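Local coordinates for GDSL-like Lipase/Acylhydrolase family protein (Neisseria meningitidis, PDB 4K7J) that probably removes O-acetyl groups from peptidoglycan as an SGNH-type esterase with an alpha/beta fold, at residues T117-L122 with F152-L157; I197-I202 with S212-N217. All coordinates share one frame; numbering follows the deposited sequence.

Contact 1: T117-L122 with F152-L157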
# COMPACT_ATOMS: atom_id res chain seq x y z
N THR A 117 13.10 13.19 -8.08
CA THR A 117 14.15 12.32 -7.59
C THR A 117 14.43 12.72 -6.16
O THR A 117 14.07 13.81 -5.72
CB THR A 117 15.45 12.48 -8.38
OG1 THR A 117 16.00 13.78 -8.11
CG2 THR A 117 15.20 12.33 -9.88
N GLY A 118 15.08 11.82 -5.44
CA GLY A 118 15.43 12.09 -4.06
C GLY A 118 15.83 10.80 -3.38
O GLY A 118 15.82 9.72 -3.98
N ASP A 119 16.15 10.93 -2.11
CA ASP A 119 16.52 9.79 -1.29
C ASP A 119 15.25 9.25 -0.62
O ASP A 119 15.03 9.44 0.57
CB ASP A 119 17.54 10.29 -0.26
CG ASP A 119 18.16 9.17 0.56
OD1 ASP A 119 18.28 8.04 0.06
OD2 ASP A 119 18.56 9.46 1.71
N PHE A 120 14.39 8.59 -1.38
CA PHE A 120 13.09 8.17 -0.86
C PHE A 120 13.19 6.85 -0.10
O PHE A 120 13.85 5.92 -0.55
CB PHE A 120 12.07 8.01 -1.99
CG PHE A 120 11.72 9.30 -2.71
CD1 PHE A 120 10.88 10.22 -2.13
CD2 PHE A 120 12.17 9.53 -4.00
CE1 PHE A 120 10.54 11.39 -2.79
CE2 PHE A 120 11.84 10.69 -4.68
CZ PHE A 120 11.02 11.62 -4.08
N PRO A 121 12.51 6.75 1.05
CA PRO A 121 12.37 5.44 1.71
C PRO A 121 11.28 4.67 0.99
O PRO A 121 10.61 5.25 0.12
CB PRO A 121 11.92 5.81 3.12
CG PRO A 121 11.10 7.06 2.92
CD PRO A 121 11.71 7.79 1.73
N LEU A 122 11.09 3.40 1.33
CA LEU A 122 10.06 2.57 0.70
C LEU A 122 8.73 3.31 0.63
O LEU A 122 8.31 3.90 1.62
CB LEU A 122 9.86 1.26 1.48
CG LEU A 122 8.83 0.36 0.80
CD1 LEU A 122 9.50 -0.44 -0.28
CD2 LEU A 122 8.12 -0.53 1.81
N PHE A 152 9.39 6.31 9.82
CA PHE A 152 10.59 6.43 9.00
C PHE A 152 11.07 7.87 9.10
O PHE A 152 10.27 8.79 8.96
CB PHE A 152 10.33 6.05 7.54
CG PHE A 152 10.19 4.57 7.31
CD1 PHE A 152 11.30 3.78 7.05
CD2 PHE A 152 8.94 3.96 7.36
CE1 PHE A 152 11.17 2.41 6.83
CE2 PHE A 152 8.80 2.59 7.13
CZ PHE A 152 9.92 1.82 6.87
N ALA A 153 12.35 8.07 9.34
CA ALA A 153 12.86 9.42 9.59
C ALA A 153 14.34 9.54 9.27
O ALA A 153 15.11 8.62 9.51
CB ALA A 153 12.62 9.81 11.05
N LYS A 154 14.72 10.68 8.70
CA LYS A 154 16.13 10.97 8.46
C LYS A 154 16.48 12.36 8.96
O LYS A 154 16.02 13.36 8.42
CB LYS A 154 16.48 10.86 6.98
CG LYS A 154 17.97 11.07 6.73
CD LYS A 154 18.34 10.88 5.26
CE LYS A 154 17.76 11.98 4.40
NZ LYS A 154 18.34 11.90 3.02
N PRO A 155 17.33 12.43 9.99
CA PRO A 155 17.70 13.71 10.59
C PRO A 155 18.74 14.42 9.72
O PRO A 155 19.50 13.76 9.01
CB PRO A 155 18.37 13.28 11.90
CG PRO A 155 19.05 12.01 11.54
CD PRO A 155 18.08 11.31 10.59
N LEU A 156 18.76 15.74 9.77
CA LEU A 156 19.85 16.48 9.14
C LEU A 156 21.18 16.13 9.81
O LEU A 156 22.19 15.91 9.14
CB LEU A 156 19.59 17.98 9.22
CG LEU A 156 20.64 18.86 8.55
CD1 LEU A 156 20.56 18.71 7.03
CD2 LEU A 156 20.45 20.30 8.98
N LEU A 157 21.17 16.06 11.14
CA LEU A 157 22.36 15.73 11.92
C LEU A 157 22.19 14.46 12.74
O LEU A 157 21.10 14.17 13.24
CB LEU A 157 22.71 16.87 12.88
CG LEU A 157 23.79 17.87 12.50
CD1 LEU A 157 23.45 18.56 11.18
CD2 LEU A 157 23.93 18.89 13.62
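The salt bridge between Asp-119 and Lys-154 is one-sided: NZ of Lys-154 lies 2.8 Å from OD2 of Asp-119 but 4.9 Å from OD1, so a single carboxylate oxygen does the gripping. The ammonium donates to the anti lone pair of OD2, the one turned away from OD1, and therefore does not straddle the carboxylate. Each partner reaches out from a different kind of backbone. Asp-119 sits at the centre of an inverse gamma turn, whose weak bond from Phe-120 N to Gly-118 O measures 3.2 Å. Its CG is anti to the backbone N (chi1 -172°), a torsion that places OD2 where NZ of Lys-154 can reach it. Lys-154 leaves the strand extended, then bends at chi3 (68°), and this kink brings NZ round to OD2. The aliphatic part follows at a distance, with CD of Lys-154 3.8 Å from OD2 of Asp-119.

Two residues back along the strand the chemistry becomes apolar. CB of Pro-121 approaches CD1 of Phe-152 at 4.5 Å, obliquely to the ring, a light contact. Pro-121 and Phe-152 also have the closest CA atoms across the two segments, 7.6 Å apart.

The loop between strands 109-112 and 125-128 thus lies against strand 147-155 in the beta-rich part of the protein, built of antiparallel sheets. Trp-176 NE1 donates to Asp-119 O and its side chain touches Pro-121, while Asp-234 of helix 231-236 meets both Pro-121 and Phe-152. Within its own sheet, strand 147-155 lies between strands 195-203 and 177-183.

Contact 2: I197-I202 with S212-N217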
# COMPACT_ATOMS: atom_id res chain seq x y z
N ILE A 197 10.74 12.93 6.83
CA ILE A 197 9.90 11.89 7.46
C ILE A 197 9.20 11.08 6.36
O ILE A 197 8.72 11.65 5.38
CB ILE A 197 8.82 12.52 8.38
CG1 ILE A 197 9.44 13.47 9.42
CG2 ILE A 197 7.98 11.45 9.07
CD1 ILE A 197 10.32 12.79 10.46
N GLY A 198 9.15 9.77 6.53
CA GLY A 198 8.49 8.88 5.60
C GLY A 198 7.15 8.49 6.19
O GLY A 198 6.52 9.29 6.87
N PHE A 199 6.71 7.26 5.94
CA PHE A 199 5.43 6.84 6.48
C PHE A 199 5.57 6.69 7.99
O PHE A 199 6.66 6.43 8.50
CB PHE A 199 4.97 5.52 5.86
CG PHE A 199 4.32 5.68 4.51
CD1 PHE A 199 5.08 5.98 3.39
CD2 PHE A 199 2.95 5.53 4.37
CE1 PHE A 199 4.48 6.14 2.14
CE2 PHE A 199 2.34 5.66 3.12
CZ PHE A 199 3.11 5.97 2.01
N ILE A 200 4.44 6.84 8.67
CA ILE A 200 4.37 6.79 10.12
C ILE A 200 3.38 5.70 10.50
O ILE A 200 2.22 5.72 10.07
CB ILE A 200 3.84 8.12 10.66
CG1 ILE A 200 4.82 9.25 10.34
CG2 ILE A 200 3.58 8.03 12.15
CD1 ILE A 200 4.33 10.61 10.78
N ASN A 201 3.83 4.74 11.29
CA ASN A 201 2.99 3.60 11.65
C ASN A 201 2.31 3.84 12.97
O ASN A 201 2.96 4.17 13.95
CB ASN A 201 3.80 2.33 11.78
CG ASN A 201 2.93 1.10 11.94
OD1 ASN A 201 1.81 1.06 11.44
ND2 ASN A 201 3.42 0.09 12.66
N ILE A 202 0.99 3.67 12.99
CA ILE A 202 0.22 3.90 14.20
C ILE A 202 -0.66 2.68 14.47
O ILE A 202 -1.63 2.44 13.74
CB ILE A 202 -0.62 5.19 14.06
CG1 ILE A 202 0.30 6.37 13.70
CG2 ILE A 202 -1.43 5.47 15.32
CD1 ILE A 202 -0.42 7.65 13.36
N SER A 212 -2.28 -0.88 5.21
CA SER A 212 -1.50 0.32 4.89
C SER A 212 -1.47 0.50 3.38
O SER A 212 -1.28 -0.47 2.64
CB SER A 212 -0.07 0.17 5.42
OG SER A 212 -0.04 0.14 6.85
N ALA A 213 -1.65 1.74 2.91
CA ALA A 213 -1.67 2.02 1.47
C ALA A 213 -0.45 2.81 1.06
O ALA A 213 -0.27 3.94 1.51
CB ALA A 213 -2.95 2.78 1.11
N MET A 214 0.40 2.23 0.22
CA MET A 214 1.56 2.93 -0.31
C MET A 214 1.41 3.08 -1.81
O MET A 214 2.03 2.35 -2.58
CB MET A 214 2.86 2.16 -0.04
CG MET A 214 3.28 2.10 1.40
SD MET A 214 4.99 1.56 1.59
CE MET A 214 5.18 1.96 3.32
N GLY A 215 0.58 4.04 -2.21
CA GLY A 215 0.33 4.30 -3.61
C GLY A 215 1.01 5.56 -4.12
O GLY A 215 1.23 6.51 -3.37
N ILE A 216 1.32 5.55 -5.42
CA ILE A 216 1.87 6.71 -6.10
C ILE A 216 1.15 6.86 -7.44
O ILE A 216 1.23 5.96 -8.27
CB ILE A 216 3.36 6.52 -6.42
CG1 ILE A 216 4.21 6.46 -5.14
CG2 ILE A 216 3.84 7.67 -7.31
CD1 ILE A 216 4.50 7.84 -4.55
N ASN A 217 0.46 7.98 -7.64
CA ASN A 217 -0.26 8.23 -8.89
C ASN A 217 0.64 8.00 -10.10
O ASN A 217 1.74 8.57 -10.18
CB ASN A 217 -0.82 9.65 -8.92
CG ASN A 217 -2.01 9.84 -8.00
OD1 ASN A 217 -2.60 8.88 -7.52
ND2 ASN A 217 -2.39 11.09 -7.77
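Met-214 runs across the Phe-199 ring, and each heavy atom of its side chain can be placed against it. CB of Met-214 is still 4.3 Å from CZ of Phe-199. CG, held beside the backbone N and anti to the carbonyl carbon (chi1 -69°), comes to 3.9 Å from CZ of Phe-199, over one face. SD follows at 4.8 Å from the centroid of that ring, 14° off its normal, which makes a Met-aromatic contact. The chain stays extended beyond CG, so the terminal methyl CE of Met-214 lies over the same ring, 4.1 Å from the centroid of Phe-199 and 17° off the normal, a CH-pi contact offset toward the CG and CD1 atoms. The ring also meets backbone, since its CE2 lies 3.5 Å from O of Ala-213, in an oblique approach.

All three touching residues are buried. Tyr-90 meets the Phe-199 ring at a steep angle, and Leu-57 and Ile-59 of strand 53-60 pack on Met-214. Strand 195-203, inside an antiparallel five-stranded sheet, is thereby packed through side chains onto strand 208-215, an edge strand, within this chain, of the mixed sheet of the alpha/beta part.

In the fold
Both contacts reach the same antiparallel sheet through neighbouring strands: contact 1 uses strand 147-155, contact 2 strand 195-203. Their backbones join where Phe-152 N is 3.0 Å from Phe-199 O and Phe-152 O is 2.8 Å from Gly-198 N, both probable hydrogen bonds. Their centres are about 13 Å apart, yet depths differ. Contact 1, its centre about 19 Å from the chain centre, is partly buried, and its charged pair is partly exposed while its proline and phenylalanine are buried. Contact 2, its centre about 7 Å from that point, is wholly buried and relies on sulfur, methyl and ring. Leu-122 CD2, 3.8 Å from Met-214 SD, packs the loop of contact 1 against contact 2.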